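Local coordinates for protein 303aa long hypothetical esterase (Sulfolobus tokodaii, PDB 3AIN) that probably hydrolyses carboxylic ester bonds, as a thermostable HSL-like carboxylesterase of a thermoacidophilic archaeon, with an alpha/beta hydrolase fold, at residues A[91-102]-A[122-133]; A[212-223]-A[260-268]. The protein carries 1 engineered substitution. One frame throughout, in Å; residues are numbered along the deposited sequence.

In the fold
After helix 43-54 the chain forms the antiparallel strands 64-71 and 76-83, then enters contact 1 at 91-102. Helix 110-120 carries it across to 122-133, so this contact closes a short beta-alpha-beta loop in the middle of the mixed sheet. After strands 164-169 and 192-196 come helix 207-212 and the loop leading into helix 220-230. Contact 2 closes when 260-268, at the end of strand 255-260, returns to 212-223. The two closures follow in series, neither nested nor crossed. Contact 1 joins neighbouring strands and the turns beyond them, whereas contact 2 ties a peripheral loop to the sheet. Their centres lie 22 Å apart, their nearest atoms about 7 Å.

Contact 1 (A[91-102]-A[122-133]); sequences GVLVYYHGGGFV and CVTISVDYRLAP
Strands 92-96 and 123-127 pair in parallel as the two strands of a beta-alpha-beta crossover unit of the alpha/beta hydrolase fold, with Leu93 and Tyr95 giving and taking the central bonds. Leu93 N meets Val123 O at 2.8 Å, nearly straight, and Leu93 O receives Ile125 N; Tyr95 repeats the pattern with Ile125 and Val127. This is the tight part. On the face of Val92, Val94 and Tyr96, apolar groups pack: Val94 CG1 lies 3.7 Å from Val127 CG2, which also touches Tyr96 CE1, while helix 139-153 packs on the same side.

Past the strands the chains part, and rings and water take over. His97 begins the HGGG sequence that in HSL-like esterases usually shapes the oxyanion hole, and its imidazole forms an offset stack on Tyr129, planes at 13° and centroids 4.4 Å apart. In both residues CG stands between the backbone N and the carbonyl carbon (chi1 69° for His97, 58° for Tyr129), a turn that lets the rings overlap in part, Tyr129 OH lying over one face of the imidazole. His97 ND1 donates within its own ring plane to Gly98 O, fixing the imidazole's rotation. In this looser part ordered waters fill in: one links His97 N, Ser126 OG and Val127 O. A second lies at the imidazole edge, 2.7 Å from His97 NE2, and donates to Tyr129 O and to Asp128 OD1, also held by Ile106 N.

Further on, Ala132 N returns to Phe101 O, and Leu131, partly exposed, rests CD1 against Val102 O. Tyr129 OH donates to His97 O at 2.6 Å while accepting from a third water.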
loop_
_atom_site.group_PDB
_atom_site.type_symbol
_atom_site.label_atom_id
_atom_site.label_comp_id
_atom_site.label_asym_id
_atom_site.label_seq_id
_atom_site.Cartn_x
_atom_site.Cartn_y
_atom_site.Cartn_z
ATOM N N GLY A 91 -4.265 16.802 12.354
ATOM C CA GLY A 91 -5.203 15.730 12.639
ATOM C C GLY A 91 -4.673 14.887 13.774
ATOM O O GLY A 91 -3.502 15.021 14.150
ATOM N N VAL A 92 -5.566 14.149 14.433
ATOM C CA VAL A 92 -5.192 13.344 15.601
ATOM C C VAL A 92 -5.591 11.891 15.352
ATOM O O VAL A 92 -6.713 11.621 14.912
ATOM C CB VAL A 92 -5.950 13.810 16.875
ATOM C CG1 VAL A 92 -5.489 13.008 18.091
ATOM C CG2 VAL A 92 -5.708 15.318 17.108
ATOM N N LEU A 93 -4.629 10.983 15.526
ATOM C CA LEU A 93 -4.884 9.554 15.376
ATOM C C LEU A 93 -4.875 8.929 16.761
ATOM O O LEU A 93 -3.903 9.089 17.497
ATOM C CB LEU A 93 -3.750 8.902 14.544
ATOM C CG LEU A 93 -3.781 7.364 14.521
ATOM C CD1 LEU A 93 -5.051 6.882 13.742
ATOM C CD2 LEU A 93 -2.504 6.810 13.836
ATOM N N VAL A 94 -6.020 8.383 17.185
ATOM C CA VAL A 94 -6.072 7.673 18.439
ATOM C C VAL A 94 -5.756 6.214 18.163
ATOM O O VAL A 94 -6.352 5.643 17.253
ATOM C CB VAL A 94 -7.443 7.791 19.107
ATOM C CG1 VAL A 94 -7.430 7.024 20.437
ATOM C CG2 VAL A 94 -7.753 9.295 19.337
ATOM N N TYR A 95 -4.652 5.750 18.757
ATOM C CA TYR A 95 -4.059 4.447 18.411
ATOM C C TYR A 95 -4.209 3.437 19.539
ATOM O O TYR A 95 -3.915 3.739 20.708
ATOM C CB TYR A 95 -2.564 4.602 18.062
ATOM C CG TYR A 95 -1.979 3.378 17.388
ATOM C CD1 TYR A 95 -2.177 3.178 16.036
ATOM C CD2 TYR A 95 -1.435 2.330 18.138
ATOM C CE1 TYR A 95 -1.843 1.983 15.422
ATOM C CE2 TYR A 95 -1.048 1.126 17.512
ATOM C CZ TYR A 95 -1.276 0.967 16.169
ATOM O OH TYR A 95 -0.914 -0.205 15.533
ATOM N N TYR A 96 -4.612 2.213 19.185
ATOM C CA TYR A 96 -4.761 1.127 20.163
ATOM C C TYR A 96 -3.817 -0.028 19.853
ATOM O O TYR A 96 -3.920 -0.626 18.778
ATOM C CB TYR A 96 -6.198 0.610 20.109
ATOM C CG TYR A 96 -7.207 1.700 20.303
ATOM C CD1 TYR A 96 -7.439 2.258 21.555
ATOM C CD2 TYR A 96 -7.933 2.187 19.218
ATOM C CE1 TYR A 96 -8.320 3.345 21.685
ATOM C CE2 TYR A 96 -8.857 3.218 19.356
ATOM C CZ TYR A 96 -9.060 3.772 20.602
ATOM O OH TYR A 96 -9.967 4.798 20.717
ATOM N N HIS A 97 -2.829 -0.259 20.722
ATOM C CA HIS A 97 -1.842 -1.331 20.508
ATOM C C HIS A 97 -2.483 -2.711 20.419
ATOM O O HIS A 97 -3.487 -2.964 21.049
ATOM C CB HIS A 97 -0.771 -1.315 21.630
ATOM C CG HIS A 97 -1.280 -1.716 22.980
ATOM N ND1 HIS A 97 -1.378 -3.039 23.371
ATOM C CD2 HIS A 97 -1.663 -0.978 24.055
ATOM C CE1 HIS A 97 -1.844 -3.097 24.607
ATOM N NE2 HIS A 97 -2.023 -1.865 25.046
ATOM N N GLY A 98 -1.790 -3.634 19.757
ATOM C CA GLY A 98 -2.239 -5.024 19.736
ATOM C C GLY A 98 -1.558 -5.822 20.855
ATOM O O GLY A 98 -0.984 -5.246 21.816
ATOM N N GLY A 99 -1.751 -7.133 20.817
ATOM C CA GLY A 99 -1.290 -8.003 21.916
ATOM C C GLY A 99 -2.379 -8.894 22.508
ATOM O O GLY A 99 -2.276 -9.340 23.668
ATOM N N GLY A 100 -3.399 -9.210 21.707
ATOM C CA GLY A 100 -4.381 -10.226 22.098
ATOM C C GLY A 100 -5.210 -9.878 23.322
ATOM O O GLY A 100 -5.870 -10.761 23.888
ATOM N N PHE A 101 -5.358 -8.574 23.578
ATOM C CA PHE A 101 -6.083 -8.030 24.738
ATOM C C PHE A 101 -5.405 -8.301 26.074
ATOM O O PHE A 101 -5.972 -7.969 27.109
ATOM C CB PHE A 101 -7.550 -8.520 24.804
ATOM C CG PHE A 101 -8.330 -8.289 23.529
ATOM C CD1 PHE A 101 -8.809 -7.019 23.214
ATOM C CD2 PHE A 101 -8.550 -9.340 22.636
ATOM C CE1 PHE A 101 -9.479 -6.781 22.004
ATOM C CE2 PHE A 101 -9.254 -9.123 21.446
ATOM C CZ PHE A 101 -9.724 -7.854 21.135
ATOM N N VAL A 102 -4.229 -8.917 26.024
ATOM C CA VAL A 102 -3.524 -9.412 27.228
ATOM C C VAL A 102 -2.159 -8.740 27.383
ATOM O O VAL A 102 -1.678 -8.531 28.513
ATOM C CB VAL A 102 -3.368 -10.943 27.167
ATOM C CG1 VAL A 102 -2.401 -11.463 28.286
ATOM C CG2 VAL A 102 -4.772 -11.609 27.273
ATOM N N CYS A 122 1.018 13.756 12.085
ATOM C CA CYS A 122 -0.212 13.949 12.799
ATOM C C CYS A 122 0.057 13.649 14.274
ATOM O O CYS A 122 1.132 13.162 14.611
ATOM C CB CYS A 122 -1.283 13.072 12.183
ATOM S SG CYS A 122 -1.232 11.386 12.772
ATOM N N VAL A 123 -0.750 14.224 15.159
ATOM C CA VAL A 123 -0.629 13.874 16.574
ATOM C C VAL A 123 -1.152 12.458 16.728
ATOM O O VAL A 123 -2.229 12.132 16.246
ATOM C CB VAL A 123 -1.477 14.820 17.443
ATOM C CG1 VAL A 123 -1.490 14.353 18.895
ATOM C CG2 VAL A 123 -0.913 16.226 17.323
ATOM N N THR A 124 -0.374 11.630 17.403
ATOM C CA THR A 124 -0.808 10.264 17.694
ATOM C C THR A 124 -0.980 10.146 19.190
ATOM O O THR A 124 -0.091 10.507 19.953
ATOM C CB THR A 124 0.246 9.261 17.200
ATOM O OG1 THR A 124 0.395 9.440 15.786
ATOM C CG2 THR A 124 -0.212 7.812 17.480
ATOM N N ILE A 125 -2.087 9.524 19.590
ATOM C CA ILE A 125 -2.365 9.317 20.997
ATOM C C ILE A 125 -2.544 7.838 21.269
ATOM O O ILE A 125 -3.542 7.225 20.892
ATOM C CB ILE A 125 -3.585 10.111 21.469
ATOM C CG1 ILE A 125 -3.311 11.603 21.227
ATOM C CG2 ILE A 125 -3.828 9.853 22.981
ATOM C CD1 ILE A 125 -4.474 12.511 21.697
ATOM N N SER A 126 -1.555 7.287 21.946
ATOM C CA SER A 126 -1.490 5.850 22.181
ATOM C C SER A 126 -2.109 5.534 23.523
ATOM O O SER A 126 -1.691 6.074 24.557
ATOM C CB SER A 126 -0.036 5.387 22.141
ATOM O OG SER A 126 0.064 3.978 22.392
ATOM N N VAL A 127 -3.119 4.664 23.505
ATOM C CA VAL A 127 -3.998 4.461 24.676
ATOM C C VAL A 127 -3.614 3.189 25.465
ATOM O O VAL A 127 -3.475 2.107 24.889
ATOM C CB VAL A 127 -5.479 4.389 24.196
ATOM C CG1 VAL A 127 -6.419 4.047 25.341
ATOM C CG2 VAL A 127 -5.844 5.688 23.532
ATOM N N ASP A 128 -3.452 3.317 26.788
ATOM C CA ASP A 128 -3.123 2.163 27.647
ATOM C C ASP A 128 -4.434 1.597 28.228
ATOM O O ASP A 128 -4.814 1.878 29.382
ATOM C CB ASP A 128 -2.162 2.581 28.780
ATOM C CG ASP A 128 -0.899 1.697 28.885
ATOM O OD1 ASP A 128 -0.627 0.852 28.004
ATOM O OD2 ASP A 128 -0.079 1.956 29.801
ATOM N N TYR A 129 -5.218 0.976 27.356
ATOM C CA TYR A 129 -6.495 0.396 27.780
ATOM C C TYR A 129 -6.255 -0.767 28.759
ATOM O O TYR A 129 -5.212 -1.427 28.730
ATOM C CB TYR A 129 -7.323 -0.051 26.562
ATOM C CG TYR A 129 -6.614 -1.064 25.663
ATOM C CD1 TYR A 129 -6.615 -2.430 25.976
ATOM C CD2 TYR A 129 -5.897 -0.649 24.526
ATOM C CE1 TYR A 129 -6.008 -3.380 25.116
ATOM C CE2 TYR A 129 -5.293 -1.603 23.653
ATOM C CZ TYR A 129 -5.303 -2.950 24.017
ATOM O OH TYR A 129 -4.740 -3.891 23.191
ATOM N N ARG A 130 -7.246 -1.066 29.605
ATOM C CA ARG A 130 -7.061 -2.165 30.564
ATOM C C ARG A 130 -6.908 -3.526 29.883
ATOM O O ARG A 130 -7.653 -3.849 28.949
ATOM C CB ARG A 130 -8.263 -2.225 31.528
ATOM C CG ARG A 130 -8.153 -1.242 32.713
ATOM C CD ARG A 130 -9.506 -1.129 33.479
ATOM N NE ARG A 130 -10.566 -0.594 32.638
ATOM C CZ ARG A 130 -11.867 -0.766 32.858
ATOM N NH1 ARG A 130 -12.278 -1.373 33.969
ATOM N NH2 ARG A 130 -12.748 -0.292 32.006
ATOM N N LEU A 131 -6.043 -4.367 30.450
ATOM C CA LEU A 131 -5.749 -5.685 29.875
ATOM C C LEU A 131 -6.451 -6.830 30.618
ATOM O O LEU A 131 -6.559 -6.824 31.855
ATOM C CB LEU A 131 -4.238 -5.933 29.827
ATOM C CG LEU A 131 -3.451 -4.867 29.040
ATOM C CD1 LEU A 131 -1.939 -4.990 29.242
ATOM C CD2 LEU A 131 -3.817 -4.959 27.562
ATOM N N ALA A 132 -6.736 -7.893 29.868
ATOM C CA ALA A 132 -7.103 -9.189 30.434
ATOM C C ALA A 132 -5.847 -9.978 30.800
ATOM O O ALA A 132 -4.778 -9.717 30.248
ATOM C CB ALA A 132 -7.946 -9.974 29.382
ATOM N N PRO A 133 -5.982 -11.024 31.648
ATOM C CA PRO A 133 -7.211 -11.490 32.297
ATOM C C PRO A 133 -7.627 -10.667 33.526
ATOM O O PRO A 133 -8.738 -10.861 34.055
ATOM C CB PRO A 133 -6.858 -12.927 32.717
ATOM C CG PRO A 133 -5.394 -12.870 33.006
ATOM C CD PRO A 133 -4.832 -11.897 31.964
HETATM O O HOH W 1 -1.886 1.806 22.597
HETATM O O HOH W 2 -2.696 -1.292 27.580
HETATM O O HOH W 3 -3.557 -6.330 23.631
#

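Contact 2 (A[212-223]-A[260-268])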
loop_
_atom_site.group_PDB
_atom_site.type_symbol
_atom_site.label_atom_id
_atom_site.label_comp_id
_atom_site.label_asym_id
_atom_site.label_seq_id
_atom_site.Cartn_x
_atom_site.Cartn_y
_atom_site.Cartn_z
ATOM N N ASN A 212 -2.943 -21.115 7.856
ATOM C CA ASN A 212 -1.907 -20.271 8.463
ATOM C C ASN A 212 -1.931 -20.364 9.989
ATOM O O ASN A 212 -1.229 -19.625 10.675
ATOM C CB ASN A 212 -2.064 -18.791 8.030
ATOM C CG ASN A 212 -2.010 -18.610 6.519
ATOM O OD1 ASN A 212 -2.720 -17.769 5.952
ATOM N ND2 ASN A 212 -1.044 -19.252 5.891
ATOM N N GLY A 213 -2.689 -21.315 10.534
ATOM C CA GLY A 213 -2.870 -21.377 11.997
ATOM C C GLY A 213 -1.733 -22.017 12.788
ATOM O O GLY A 213 -1.768 -22.036 14.033
ATOM N N GLU A 214 -0.777 -22.623 12.083
ATOM C CA GLU A 214 0.526 -23.000 12.697
ATOM C C GLU A 214 1.707 -22.547 11.845
ATOM O O GLU A 214 1.586 -22.385 10.625
ATOM C CB GLU A 214 0.615 -24.523 12.926
ATOM C CG GLU A 214 -0.561 -25.102 13.704
ATOM C CD GLU A 214 -0.544 -24.740 15.183
ATOM O OE1 GLU A 214 0.507 -24.267 15.680
ATOM O OE2 GLU A 214 -1.626 -24.748 15.801
ATOM N N GLY A 215 2.842 -22.294 12.503
ATOM C CA GLY A 215 4.086 -22.004 11.796
ATOM C C GLY A 215 4.336 -20.553 11.436
ATOM O O GLY A 215 5.349 -20.240 10.801
ATOM N N PHE A 216 3.352 -19.685 11.684
ATOM C CA PHE A 216 3.481 -18.279 11.276
ATOM C C PHE A 216 3.250 -17.340 12.462
ATOM O O PHE A 216 2.497 -16.363 12.352
ATOM C CB PHE A 216 2.510 -17.963 10.124
ATOM C CG PHE A 216 2.741 -18.796 8.885
ATOM C CD1 PHE A 216 1.781 -19.688 8.453
ATOM C CD2 PHE A 216 3.864 -18.592 8.091
ATOM C CE1 PHE A 216 1.960 -20.409 7.265
ATOM C CE2 PHE A 216 4.047 -19.300 6.920
ATOM C CZ PHE A 216 3.086 -20.196 6.494
ATOM N N PHE A 217 3.954 -17.621 13.584
ATOM C CA PHE A 217 3.980 -16.704 14.736
ATOM C C PHE A 217 2.735 -16.604 15.625
ATOM O O PHE A 217 2.773 -16.964 16.802
ATOM C CB PHE A 217 4.405 -15.296 14.278
ATOM C CG PHE A 217 4.685 -14.326 15.419
ATOM C CD1 PHE A 217 4.090 -13.067 15.442
ATOM C CD2 PHE A 217 5.537 -14.670 16.461
ATOM C CE1 PHE A 217 4.349 -12.166 16.485
ATOM C CE2 PHE A 217 5.876 -13.736 17.447
ATOM C CZ PHE A 217 5.239 -12.511 17.491
ATOM N N LEU A 218 1.595 -16.247 15.006
ATOM C CA LEU A 218 0.344 -16.204 15.731
ATOM C C LEU A 218 -0.305 -17.539 15.384
ATOM O O LEU A 218 -0.625 -17.774 14.218
ATOM C CB LEU A 218 -0.562 -15.074 15.221
ATOM C CG LEU A 218 -1.948 -15.086 15.890
ATOM C CD1 LEU A 218 -1.900 -14.777 17.375
ATOM C CD2 LEU A 218 -2.830 -14.092 15.158
ATOM N N THR A 219 -0.511 -18.397 16.389
ATOM C CA THR A 219 -1.087 -19.738 16.166
ATOM C C THR A 219 -2.536 -19.863 16.658
ATOM O O THR A 219 -3.010 -19.060 17.477
ATOM C CB THR A 219 -0.256 -20.837 16.891
ATOM O OG1 THR A 219 -0.382 -20.677 18.315
ATOM C CG2 THR A 219 1.217 -20.736 16.494
ATOM N N ARG A 220 -3.185 -20.961 16.277
ATOM C CA ARG A 220 -4.477 -21.334 16.861
ATOM C C ARG A 220 -4.448 -21.342 18.376
ATOM O O ARG A 220 -5.419 -20.933 19.018
ATOM C CB ARG A 220 -4.896 -22.730 16.389
ATOM C CG ARG A 220 -4.885 -22.912 14.893
ATOM C CD ARG A 220 -6.064 -22.218 14.275
ATOM N NE ARG A 220 -7.311 -22.490 14.995
ATOM C CZ ARG A 220 -8.194 -23.423 14.635
ATOM N NH1 ARG A 220 -7.931 -24.234 13.615
ATOM N NH2 ARG A 220 -9.363 -23.513 15.267
ATOM N N GLU A 221 -3.436 -22.009 18.929
ATOM C CA GLU A 221 -3.313 -22.115 20.378
ATOM C C GLU A 221 -3.298 -20.732 21.051
ATOM O O GLU A 221 -3.950 -20.524 22.067
ATOM C CB GLU A 221 -2.053 -22.904 20.744
ATOM C CG GLU A 221 -2.179 -24.413 20.499
ATOM C CD GLU A 221 -2.081 -24.811 19.026
ATOM O OE1 GLU A 221 -1.603 -24.011 18.190
ATOM O OE2 GLU A 221 -2.338 -25.995 18.729
ATOM N N HIS A 222 -2.570 -19.782 20.469
ATOM C CA HIS A 222 -2.597 -18.403 20.980
ATOM C C HIS A 222 -3.984 -17.786 20.891
ATOM O O HIS A 222 -4.429 -17.100 21.814
ATOM C CB HIS A 222 -1.617 -17.525 20.219
ATOM C CG HIS A 222 -0.205 -17.995 20.318
ATOM N ND1 HIS A 222 0.705 -17.831 19.297
ATOM C CD2 HIS A 222 0.420 -18.738 21.263
ATOM C CE1 HIS A 222 1.855 -18.384 19.644
ATOM N NE2 HIS A 222 1.719 -18.907 20.849
ATOM N N ILE A 223 -4.582 -17.871 19.707
ATOM C CA ILE A 223 -5.894 -17.265 19.510
ATOM C C ILE A 223 -6.923 -17.803 20.516
ATOM O O ILE A 223 -7.613 -17.014 21.180
ATOM C CB ILE A 223 -6.390 -17.482 18.063
ATOM C CG1 ILE A 223 -5.479 -16.716 17.078
ATOM C CG2 ILE A 223 -7.825 -17.016 17.972
ATOM C CD1 ILE A 223 -5.692 -17.081 15.574
ATOM N N ALA A 260 -2.186 -9.507 6.044
ATOM C CA ALA A 260 -0.907 -10.166 5.737
ATOM C C ALA A 260 -1.193 -11.538 5.133
ATOM O O ALA A 260 -2.081 -12.254 5.599
ATOM C CB ALA A 260 -0.085 -10.316 7.040
ATOM N N GLU A 261 -0.414 -11.911 4.113
ATOM C CA GLU A 261 -0.656 -13.136 3.363
ATOM C C GLU A 261 -0.658 -14.392 4.255
ATOM O O GLU A 261 -1.568 -15.216 4.172
ATOM C CB GLU A 261 0.376 -13.280 2.243
ATOM C CG GLU A 261 0.161 -14.574 1.444
ATOM C CD GLU A 261 1.070 -14.679 0.217
ATOM O OE1 GLU A 261 2.151 -14.065 0.206
ATOM O OE2 GLU A 261 0.764 -15.514 -0.650
ATOM N N HIS A 262 0.341 -14.515 5.117
ATOM C CA HIS A 262 0.514 -15.749 5.892
ATOM C C HIS A 262 -0.055 -15.580 7.297
ATOM O O HIS A 262 0.576 -15.947 8.274
ATOM C CB HIS A 262 2.004 -16.096 5.995
ATOM C CG HIS A 262 2.669 -16.281 4.667
ATOM N ND1 HIS A 262 2.195 -17.172 3.725
ATOM C CD2 HIS A 262 3.682 -15.606 4.072
ATOM C CE1 HIS A 262 2.870 -17.016 2.599
ATOM N NE2 HIS A 262 3.841 -16.147 2.815
ATOM N N ASP A 263 -1.265 -15.064 7.392
ATOM C CA ASP A 263 -1.851 -14.660 8.681
ATOM C C ASP A 263 -3.163 -15.420 8.823
ATOM O O ASP A 263 -3.997 -15.394 7.886
ATOM C CB ASP A 263 -2.146 -13.162 8.609
ATOM C CG ASP A 263 -2.631 -12.578 9.911
ATOM O OD1 ASP A 263 -3.144 -13.322 10.794
ATOM O OD2 ASP A 263 -2.761 -11.317 9.929
ATOM N N PRO A 264 -3.356 -16.156 9.936
ATOM C CA PRO A 264 -4.661 -16.792 10.076
ATOM C C PRO A 264 -5.839 -15.798 10.039
ATOM O O PRO A 264 -6.966 -16.218 9.738
ATOM C CB PRO A 264 -4.578 -17.507 11.445
ATOM C CG PRO A 264 -3.565 -16.713 12.212
ATOM C CD PRO A 264 -2.530 -16.350 11.150
ATOM N N LEU A 265 -5.603 -14.529 10.386
ATOM C CA LEU A 265 -6.672 -13.504 10.362
ATOM C C LEU A 265 -6.912 -12.886 8.987
ATOM O O LEU A 265 -7.708 -11.931 8.859
ATOM C CB LEU A 265 -6.367 -12.351 11.329
ATOM C CG LEU A 265 -6.117 -12.637 12.815
ATOM C CD1 LEU A 265 -6.215 -11.368 13.685
ATOM C CD2 LEU A 265 -6.932 -13.744 13.381
ATOM N N ARG A 266 -6.150 -13.313 7.973
ATOM C CA ARG A 266 -6.230 -12.641 6.673
ATOM C C ARG A 266 -7.677 -12.593 6.175
ATOM O O ARG A 266 -8.154 -11.534 5.727
ATOM C CB ARG A 266 -5.373 -13.374 5.643
ATOM C CG ARG A 266 -5.246 -12.647 4.317
ATOM C CD ARG A 266 -4.583 -13.596 3.295
ATOM N NE ARG A 266 -5.505 -14.673 2.931
ATOM C CZ ARG A 266 -5.158 -15.943 2.725
ATOM N NH1 ARG A 266 -3.896 -16.330 2.862
ATOM N NH2 ARG A 266 -6.088 -16.846 2.402
ATOM N N ASP A 267 -8.301 -13.757 6.044
ATOM C CA ASP A 267 -9.612 -13.779 5.398
ATOM C C ASP A 267 -10.620 -12.900 6.153
ATOM O O ASP A 267 -11.442 -12.212 5.542
ATOM C CB ASP A 267 -10.132 -15.208 5.234
ATOM C CG ASP A 267 -9.308 -16.013 4.242
ATOM O OD1 ASP A 267 -8.448 -15.431 3.549
ATOM O OD2 ASP A 267 -9.603 -17.207 4.073
ATOM N N GLN A 268 -10.646 -12.973 7.469
ATOM C CA GLN A 268 -11.636 -12.173 8.187
ATOM C C GLN A 268 -11.379 -10.670 8.065
ATOM O O GLN A 268 -12.319 -9.882 8.044
ATOM C CB GLN A 268 -11.775 -12.630 9.653
ATOM C CG GLN A 268 -10.567 -12.335 10.508
ATOM C CD GLN A 268 -10.752 -12.868 11.912
ATOM O OE1 GLN A 268 -10.826 -14.080 12.138
ATOM N NE2 GLN A 268 -10.981 -11.970 12.827
HETATM O O HOH W 4 0.857 -14.961 10.652
#
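Phe216 lies against His262 where the loop before helix 220-230 meets the Asp263-Pro264-Leu265 turn, the DPL sequence that in HSL-like esterases probably carries the catalytic acid. Phe216 CB starts 3.4 Å from His262 O, and CG, anti to the carbonyl carbon (chi1 -60°), still lies near that oxygen, a torsion that swings the ring over His262 CB. Farther out, CD2 passes 3.8 Å from His262 CB, which sits over the ring face as a CH-pi contact, 16° off the normal. CE2 reaches His262 CG, and CZ ends 4.2 Å from ND1; the two rings are near parallel but slid apart. Replacing Phe216 by an alanine is likely to leave His262 CB without its aromatic cover and the imidazole with less to hold its rotation.

Beside this pair, Pro264 wedges into the loop: its CG meets Leu218 CD2 and Ile223 CD1, each at 4.0 Å, and Asn212 CB packs on its N. Asp263 OD1 caps Leu265 N within a type I turn, and its side chain also touches His293. At the other end Thr219 and His222 form a capping box that starts helix 220-230. A water bridges the two backbones, donating to Phe216 O at 2.7 Å and to His262 O at 2.6 Å.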